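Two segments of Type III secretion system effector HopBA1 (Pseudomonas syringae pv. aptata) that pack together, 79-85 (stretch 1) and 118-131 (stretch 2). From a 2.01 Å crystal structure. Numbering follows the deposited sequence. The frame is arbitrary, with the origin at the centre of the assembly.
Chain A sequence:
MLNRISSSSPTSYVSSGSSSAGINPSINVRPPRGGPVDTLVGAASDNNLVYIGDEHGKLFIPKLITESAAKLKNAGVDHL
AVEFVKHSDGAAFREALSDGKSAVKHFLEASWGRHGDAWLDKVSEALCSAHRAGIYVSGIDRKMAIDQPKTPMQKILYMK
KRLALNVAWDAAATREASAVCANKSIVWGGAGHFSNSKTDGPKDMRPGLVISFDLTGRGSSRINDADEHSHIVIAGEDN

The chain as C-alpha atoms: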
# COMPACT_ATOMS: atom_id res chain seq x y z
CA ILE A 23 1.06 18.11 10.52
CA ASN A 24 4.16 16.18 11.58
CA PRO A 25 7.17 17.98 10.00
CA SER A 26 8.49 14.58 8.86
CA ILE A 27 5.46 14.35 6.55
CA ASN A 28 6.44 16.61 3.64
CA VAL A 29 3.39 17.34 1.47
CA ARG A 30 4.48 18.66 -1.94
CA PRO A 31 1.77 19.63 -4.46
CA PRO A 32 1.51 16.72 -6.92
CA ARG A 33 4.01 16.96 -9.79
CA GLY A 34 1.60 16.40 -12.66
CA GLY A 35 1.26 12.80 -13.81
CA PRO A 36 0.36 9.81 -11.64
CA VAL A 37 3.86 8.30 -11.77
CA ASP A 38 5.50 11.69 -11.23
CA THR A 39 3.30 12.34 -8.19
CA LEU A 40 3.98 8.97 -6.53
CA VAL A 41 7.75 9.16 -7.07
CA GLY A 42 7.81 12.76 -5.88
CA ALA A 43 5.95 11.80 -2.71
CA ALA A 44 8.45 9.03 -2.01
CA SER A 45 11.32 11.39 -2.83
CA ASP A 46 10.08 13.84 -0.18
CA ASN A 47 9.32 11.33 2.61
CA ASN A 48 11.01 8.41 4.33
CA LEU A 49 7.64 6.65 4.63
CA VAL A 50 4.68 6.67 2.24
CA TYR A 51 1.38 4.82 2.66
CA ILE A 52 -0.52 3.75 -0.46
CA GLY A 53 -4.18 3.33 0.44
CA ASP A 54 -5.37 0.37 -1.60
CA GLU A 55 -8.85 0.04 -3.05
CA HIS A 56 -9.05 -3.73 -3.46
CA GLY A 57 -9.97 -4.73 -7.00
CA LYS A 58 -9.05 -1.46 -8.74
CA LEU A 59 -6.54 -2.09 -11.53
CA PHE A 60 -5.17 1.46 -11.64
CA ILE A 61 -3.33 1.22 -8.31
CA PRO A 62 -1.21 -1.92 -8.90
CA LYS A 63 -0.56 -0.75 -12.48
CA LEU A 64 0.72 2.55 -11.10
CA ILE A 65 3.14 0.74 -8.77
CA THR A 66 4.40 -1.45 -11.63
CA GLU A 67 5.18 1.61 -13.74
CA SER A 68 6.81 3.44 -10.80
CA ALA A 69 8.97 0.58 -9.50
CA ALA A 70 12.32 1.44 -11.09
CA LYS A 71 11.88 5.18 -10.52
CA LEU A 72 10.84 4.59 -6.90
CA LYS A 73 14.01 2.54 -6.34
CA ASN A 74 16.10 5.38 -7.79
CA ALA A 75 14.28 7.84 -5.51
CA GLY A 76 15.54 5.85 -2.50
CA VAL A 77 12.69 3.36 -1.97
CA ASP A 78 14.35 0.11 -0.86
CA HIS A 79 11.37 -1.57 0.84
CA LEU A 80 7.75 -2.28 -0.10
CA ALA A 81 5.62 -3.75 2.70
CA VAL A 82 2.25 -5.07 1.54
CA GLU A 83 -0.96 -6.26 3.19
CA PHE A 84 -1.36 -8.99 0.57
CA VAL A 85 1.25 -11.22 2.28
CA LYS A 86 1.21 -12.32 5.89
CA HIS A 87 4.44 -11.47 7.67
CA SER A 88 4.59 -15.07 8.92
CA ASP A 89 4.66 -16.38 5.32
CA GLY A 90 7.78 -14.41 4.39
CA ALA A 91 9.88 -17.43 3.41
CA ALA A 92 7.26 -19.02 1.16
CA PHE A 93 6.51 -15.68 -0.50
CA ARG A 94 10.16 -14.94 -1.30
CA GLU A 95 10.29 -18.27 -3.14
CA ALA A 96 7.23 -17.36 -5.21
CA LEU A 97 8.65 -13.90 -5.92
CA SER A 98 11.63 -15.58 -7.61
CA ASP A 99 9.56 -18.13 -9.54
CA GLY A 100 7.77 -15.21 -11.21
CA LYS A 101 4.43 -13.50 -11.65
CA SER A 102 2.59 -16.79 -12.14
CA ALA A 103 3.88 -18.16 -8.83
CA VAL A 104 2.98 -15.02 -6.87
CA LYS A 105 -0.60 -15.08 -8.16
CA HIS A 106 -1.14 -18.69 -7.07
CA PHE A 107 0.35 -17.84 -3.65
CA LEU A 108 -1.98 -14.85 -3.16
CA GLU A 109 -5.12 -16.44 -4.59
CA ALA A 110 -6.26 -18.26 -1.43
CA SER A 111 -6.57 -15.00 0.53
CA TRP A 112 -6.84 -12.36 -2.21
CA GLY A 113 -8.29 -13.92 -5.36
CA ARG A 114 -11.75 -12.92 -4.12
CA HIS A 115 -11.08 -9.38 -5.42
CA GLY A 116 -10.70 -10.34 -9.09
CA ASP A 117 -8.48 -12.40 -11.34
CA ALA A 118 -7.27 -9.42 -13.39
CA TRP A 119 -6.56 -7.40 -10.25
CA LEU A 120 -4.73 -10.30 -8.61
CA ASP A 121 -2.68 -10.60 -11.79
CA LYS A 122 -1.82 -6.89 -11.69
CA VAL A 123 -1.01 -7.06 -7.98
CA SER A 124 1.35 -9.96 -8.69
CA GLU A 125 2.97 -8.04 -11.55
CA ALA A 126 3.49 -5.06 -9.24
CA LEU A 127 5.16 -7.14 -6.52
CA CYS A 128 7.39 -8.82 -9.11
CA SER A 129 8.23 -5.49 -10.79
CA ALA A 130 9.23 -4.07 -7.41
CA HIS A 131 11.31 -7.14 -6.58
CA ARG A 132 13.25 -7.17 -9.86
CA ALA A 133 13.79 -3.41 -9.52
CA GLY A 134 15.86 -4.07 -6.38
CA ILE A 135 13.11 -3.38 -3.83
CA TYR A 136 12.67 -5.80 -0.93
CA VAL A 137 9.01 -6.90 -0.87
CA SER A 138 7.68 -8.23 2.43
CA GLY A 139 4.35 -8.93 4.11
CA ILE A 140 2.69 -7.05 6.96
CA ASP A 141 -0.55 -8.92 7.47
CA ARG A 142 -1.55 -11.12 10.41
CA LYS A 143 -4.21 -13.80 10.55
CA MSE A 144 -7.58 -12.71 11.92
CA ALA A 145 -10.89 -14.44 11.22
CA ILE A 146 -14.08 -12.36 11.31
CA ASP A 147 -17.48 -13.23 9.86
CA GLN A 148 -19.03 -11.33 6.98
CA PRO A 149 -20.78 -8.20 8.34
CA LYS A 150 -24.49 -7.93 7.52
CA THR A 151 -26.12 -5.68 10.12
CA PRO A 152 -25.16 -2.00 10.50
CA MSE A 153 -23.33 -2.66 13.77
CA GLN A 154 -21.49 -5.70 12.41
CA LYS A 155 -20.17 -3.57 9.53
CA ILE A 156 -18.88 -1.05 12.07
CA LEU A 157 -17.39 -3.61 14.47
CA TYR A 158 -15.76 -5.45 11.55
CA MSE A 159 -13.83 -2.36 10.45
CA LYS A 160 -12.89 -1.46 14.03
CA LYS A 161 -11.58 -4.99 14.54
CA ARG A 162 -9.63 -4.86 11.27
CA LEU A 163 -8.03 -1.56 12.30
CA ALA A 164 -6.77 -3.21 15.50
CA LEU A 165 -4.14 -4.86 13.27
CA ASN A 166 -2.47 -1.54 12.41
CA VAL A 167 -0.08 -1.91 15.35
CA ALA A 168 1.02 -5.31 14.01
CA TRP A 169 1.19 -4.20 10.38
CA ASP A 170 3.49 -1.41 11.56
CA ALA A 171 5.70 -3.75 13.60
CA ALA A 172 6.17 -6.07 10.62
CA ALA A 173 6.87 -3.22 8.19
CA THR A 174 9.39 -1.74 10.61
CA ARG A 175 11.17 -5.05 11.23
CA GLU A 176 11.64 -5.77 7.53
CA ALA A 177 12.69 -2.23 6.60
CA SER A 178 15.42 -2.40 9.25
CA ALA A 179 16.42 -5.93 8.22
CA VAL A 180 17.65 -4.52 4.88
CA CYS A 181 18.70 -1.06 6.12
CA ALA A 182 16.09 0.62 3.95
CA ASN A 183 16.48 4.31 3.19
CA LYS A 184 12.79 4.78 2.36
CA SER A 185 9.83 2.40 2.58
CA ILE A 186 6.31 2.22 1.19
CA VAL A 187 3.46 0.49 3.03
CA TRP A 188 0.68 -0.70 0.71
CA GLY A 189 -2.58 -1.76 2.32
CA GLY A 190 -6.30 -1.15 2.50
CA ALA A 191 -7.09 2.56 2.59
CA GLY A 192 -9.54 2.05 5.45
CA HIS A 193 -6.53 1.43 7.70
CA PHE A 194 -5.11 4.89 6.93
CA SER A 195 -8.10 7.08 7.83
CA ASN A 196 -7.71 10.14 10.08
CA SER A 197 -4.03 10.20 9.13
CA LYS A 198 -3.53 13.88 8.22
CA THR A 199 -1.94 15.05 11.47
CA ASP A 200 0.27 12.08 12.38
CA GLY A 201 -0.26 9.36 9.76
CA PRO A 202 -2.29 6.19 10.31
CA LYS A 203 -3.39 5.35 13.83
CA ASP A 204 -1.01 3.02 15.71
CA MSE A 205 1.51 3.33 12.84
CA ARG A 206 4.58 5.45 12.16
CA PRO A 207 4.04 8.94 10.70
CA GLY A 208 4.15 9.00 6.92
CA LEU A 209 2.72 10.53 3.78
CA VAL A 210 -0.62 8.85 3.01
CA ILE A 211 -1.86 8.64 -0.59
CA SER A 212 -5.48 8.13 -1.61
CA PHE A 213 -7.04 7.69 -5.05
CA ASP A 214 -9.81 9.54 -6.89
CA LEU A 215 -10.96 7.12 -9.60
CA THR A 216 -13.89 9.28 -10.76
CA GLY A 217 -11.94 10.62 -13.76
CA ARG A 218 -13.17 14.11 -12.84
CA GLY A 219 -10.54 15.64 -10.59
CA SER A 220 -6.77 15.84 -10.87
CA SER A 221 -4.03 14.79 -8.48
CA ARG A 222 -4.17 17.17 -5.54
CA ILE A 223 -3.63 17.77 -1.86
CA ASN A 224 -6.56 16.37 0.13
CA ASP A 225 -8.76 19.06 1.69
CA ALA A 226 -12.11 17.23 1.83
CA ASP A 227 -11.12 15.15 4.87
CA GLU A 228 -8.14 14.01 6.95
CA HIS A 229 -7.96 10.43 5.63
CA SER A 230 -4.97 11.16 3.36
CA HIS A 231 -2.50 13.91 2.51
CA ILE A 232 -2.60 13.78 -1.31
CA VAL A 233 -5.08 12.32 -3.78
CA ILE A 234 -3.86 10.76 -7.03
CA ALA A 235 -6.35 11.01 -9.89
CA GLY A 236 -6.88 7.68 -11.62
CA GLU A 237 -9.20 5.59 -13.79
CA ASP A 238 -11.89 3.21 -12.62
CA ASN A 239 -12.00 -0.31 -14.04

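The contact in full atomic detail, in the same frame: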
# COMPACT_ATOMS: atom_id res chain seq x y z
N HIS A 79 12.23 -0.62 0.13
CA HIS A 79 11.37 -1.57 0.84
C HIS A 79 9.92 -1.29 0.50
O HIS A 79 9.48 -0.14 0.54
CB HIS A 79 11.59 -1.47 2.35
CG HIS A 79 10.77 -2.44 3.14
ND1 HIS A 79 10.10 -2.08 4.29
CD2 HIS A 79 10.52 -3.76 2.95
CE1 HIS A 79 9.47 -3.14 4.77
NE2 HIS A 79 9.71 -4.17 3.98
N LEU A 80 9.19 -2.35 0.16
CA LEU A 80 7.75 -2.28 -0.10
C LEU A 80 7.06 -3.33 0.76
O LEU A 80 7.23 -4.53 0.53
CB LEU A 80 7.45 -2.49 -1.58
CG LEU A 80 5.97 -2.61 -1.96
CD1 LEU A 80 5.22 -1.32 -1.67
CD2 LEU A 80 5.85 -3.00 -3.43
N ALA A 81 6.30 -2.88 1.75
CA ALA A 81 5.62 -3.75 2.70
C ALA A 81 4.14 -3.76 2.38
O ALA A 81 3.50 -2.70 2.32
CB ALA A 81 5.88 -3.27 4.13
N VAL A 82 3.58 -4.95 2.14
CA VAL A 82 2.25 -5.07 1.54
C VAL A 82 1.34 -5.91 2.43
O VAL A 82 1.76 -6.90 3.04
CB VAL A 82 2.33 -5.67 0.12
CG1 VAL A 82 3.30 -4.86 -0.73
CG2 VAL A 82 2.74 -7.15 0.17
N GLU A 83 0.06 -5.52 2.46
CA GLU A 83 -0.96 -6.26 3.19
C GLU A 83 -1.21 -7.63 2.57
O GLU A 83 -1.66 -8.55 3.26
CB GLU A 83 -2.27 -5.47 3.20
CG GLU A 83 -3.46 -6.23 3.77
CD GLU A 83 -4.77 -5.48 3.64
OE1 GLU A 83 -4.83 -4.48 2.90
OE2 GLU A 83 -5.76 -5.90 4.29
N PHE A 84 -0.93 -7.80 1.28
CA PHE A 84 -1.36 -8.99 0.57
C PHE A 84 -0.62 -10.25 1.03
O PHE A 84 -1.06 -11.35 0.70
CB PHE A 84 -1.17 -8.78 -0.93
CG PHE A 84 -1.71 -7.47 -1.42
CD1 PHE A 84 -3.06 -7.18 -1.31
CD2 PHE A 84 -0.87 -6.52 -1.97
CE1 PHE A 84 -3.56 -5.97 -1.74
CE2 PHE A 84 -1.36 -5.31 -2.41
CZ PHE A 84 -2.71 -5.03 -2.30
N VAL A 85 0.46 -10.10 1.78
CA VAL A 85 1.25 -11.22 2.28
C VAL A 85 1.30 -11.13 3.79
O VAL A 85 1.55 -10.05 4.35
CB VAL A 85 2.67 -11.22 1.69
CG1 VAL A 85 3.46 -12.42 2.21
CG2 VAL A 85 2.62 -11.23 0.18
N ALA A 118 -8.09 -10.45 -12.76
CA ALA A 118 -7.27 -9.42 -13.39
C ALA A 118 -6.51 -8.62 -12.34
O ALA A 118 -5.30 -8.40 -12.46
CB ALA A 118 -8.14 -8.50 -14.23
N TRP A 119 -7.21 -8.17 -11.30
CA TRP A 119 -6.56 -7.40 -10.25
C TRP A 119 -5.47 -8.20 -9.57
O TRP A 119 -4.36 -7.71 -9.35
CB TRP A 119 -7.61 -6.93 -9.24
CG TRP A 119 -7.03 -6.18 -8.09
CD1 TRP A 119 -6.67 -4.87 -8.06
CD2 TRP A 119 -6.76 -6.70 -6.78
NE1 TRP A 119 -6.18 -4.54 -6.82
CE2 TRP A 119 -6.24 -5.65 -6.01
CE3 TRP A 119 -6.92 -7.96 -6.19
CZ2 TRP A 119 -5.86 -5.81 -4.68
CZ3 TRP A 119 -6.55 -8.12 -4.87
CH2 TRP A 119 -6.03 -7.05 -4.13
N LEU A 120 -5.76 -9.46 -9.23
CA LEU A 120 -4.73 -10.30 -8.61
C LEU A 120 -3.53 -10.45 -9.53
O LEU A 120 -2.38 -10.48 -9.07
CB LEU A 120 -5.30 -11.67 -8.24
CG LEU A 120 -4.38 -12.51 -7.35
CD1 LEU A 120 -4.30 -11.91 -5.95
CD2 LEU A 120 -4.83 -13.96 -7.27
N ASP A 121 -3.78 -10.56 -10.84
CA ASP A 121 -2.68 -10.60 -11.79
C ASP A 121 -1.86 -9.31 -11.74
O ASP A 121 -0.62 -9.35 -11.71
CB ASP A 121 -3.22 -10.84 -13.20
CG ASP A 121 -2.12 -10.98 -14.23
OD1 ASP A 121 -1.69 -9.95 -14.79
OD2 ASP A 121 -1.70 -12.13 -14.49
N LYS A 122 -2.54 -8.16 -11.73
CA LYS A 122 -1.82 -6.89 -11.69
C LYS A 122 -1.09 -6.69 -10.37
O LYS A 122 0.02 -6.15 -10.34
CB LYS A 122 -2.79 -5.73 -11.95
CG LYS A 122 -3.35 -5.68 -13.36
CD LYS A 122 -2.24 -5.52 -14.39
CE LYS A 122 -2.77 -5.12 -15.76
NZ LYS A 122 -1.65 -4.91 -16.73
N VAL A 123 -1.70 -7.12 -9.26
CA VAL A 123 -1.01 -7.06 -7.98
C VAL A 123 0.27 -7.89 -8.04
O VAL A 123 1.34 -7.46 -7.61
CB VAL A 123 -1.94 -7.53 -6.84
CG1 VAL A 123 -1.16 -7.66 -5.52
CG2 VAL A 123 -3.10 -6.57 -6.67
N SER A 124 0.17 -9.11 -8.58
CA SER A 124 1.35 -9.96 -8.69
C SER A 124 2.41 -9.32 -9.57
O SER A 124 3.60 -9.35 -9.24
CB SER A 124 0.95 -11.33 -9.25
OG SER A 124 -0.03 -11.94 -8.42
N GLU A 125 2.01 -8.73 -10.70
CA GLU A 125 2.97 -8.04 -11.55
C GLU A 125 3.66 -6.91 -10.80
O GLU A 125 4.87 -6.70 -10.94
CB GLU A 125 2.29 -7.50 -12.81
CG GLU A 125 3.26 -6.90 -13.82
CD GLU A 125 2.57 -6.24 -15.00
OE1 GLU A 125 1.40 -5.83 -14.87
OE2 GLU A 125 3.20 -6.14 -16.08
N ALA A 126 2.91 -6.18 -9.97
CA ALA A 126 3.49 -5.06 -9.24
C ALA A 126 4.52 -5.54 -8.22
O ALA A 126 5.60 -4.95 -8.10
CB ALA A 126 2.39 -4.25 -8.55
N LEU A 127 4.20 -6.60 -7.48
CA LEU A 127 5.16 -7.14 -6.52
C LEU A 127 6.42 -7.63 -7.24
O LEU A 127 7.54 -7.35 -6.80
CB LEU A 127 4.53 -8.28 -5.73
CG LEU A 127 3.28 -7.92 -4.92
CD1 LEU A 127 2.77 -9.14 -4.17
CD2 LEU A 127 3.56 -6.77 -3.96
N CYS A 128 6.24 -8.35 -8.35
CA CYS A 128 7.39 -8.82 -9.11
C CYS A 128 8.20 -7.65 -9.66
O CYS A 128 9.43 -7.65 -9.58
CB CYS A 128 6.93 -9.73 -10.24
SG CYS A 128 6.34 -11.35 -9.68
N SER A 129 7.52 -6.63 -10.22
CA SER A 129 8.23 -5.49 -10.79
C SER A 129 9.02 -4.75 -9.73
O SER A 129 10.12 -4.24 -9.99
CB SER A 129 7.25 -4.55 -11.48
OG SER A 129 6.45 -5.25 -12.42
N ALA A 130 8.48 -4.66 -8.51
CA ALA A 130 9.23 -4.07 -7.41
C ALA A 130 10.44 -4.93 -7.05
O ALA A 130 11.55 -4.42 -6.90
CB ALA A 130 8.33 -3.88 -6.20
N HIS A 131 10.22 -6.24 -6.93
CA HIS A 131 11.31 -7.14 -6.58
C HIS A 131 12.46 -7.03 -7.57
O HIS A 131 13.62 -6.80 -7.18
CB HIS A 131 10.80 -8.58 -6.52
CG HIS A 131 11.85 -9.58 -6.17
ND1 HIS A 131 12.38 -9.70 -4.90
CD2 HIS A 131 12.47 -10.52 -6.93
CE1 HIS A 131 13.29 -10.66 -4.89
NE2 HIS A 131 13.36 -11.17 -6.11

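The strand that includes residues 79-82 lies against the helix of 118-131. The two run nearly antiparallel, at 155°, and their axes come within 9.9 Å. No hydrogen bond crosses between them. The contact is apolar and rests on how the side chains fit.

Strand alternation decides which residues take part. Leu80 and Val82 point toward the helix. His79 and Ala81, between and beside them, are out of its reach.

At one end, the small side chain of Ala130 leaves a shallow hollow on the helix. Leu80 fills it: its CD2 rests 3.8 Å from Ala130 CB. Here the backbones come close, with Leu80 CA 7.7 Å from Ala130 CA. The same methyl, Leu80 CD2, is 4.4 Å from Leu127 CD2, a looser touch.

Leu127 is the main bump of the helix. Its CA-to-CB bond points sideways, but the m,t rotamer brings its end nearer the strand. Its CD2 lies 3.8 Å from Val82 CG1. The tip of Leu127 therefore touches both inward-pointing strand residues.

After Val82 the chain turns through a type I beta turn, from Val82 to Val85. Phe84 sits within this turn and points toward the helix. Its ring spans the space between Val123 and Trp119, one helical turn apart. Val123 CG1 lies over one face of the ring, 4.1 Å from the centroid of Phe84 and 24° off the normal, in a CH-pi contact. Its closest ring atom is Phe84 CD2, 3.7 Å from Val123 CG1.

Trp119 starts sideways, and its indole reaches back to Phe84. Trp119 CH2 is 3.6 Å from Phe84 CE1. The ring planes stand at 78°, an offset edge-to-face pair with the indole edge directed at the phenyl ring.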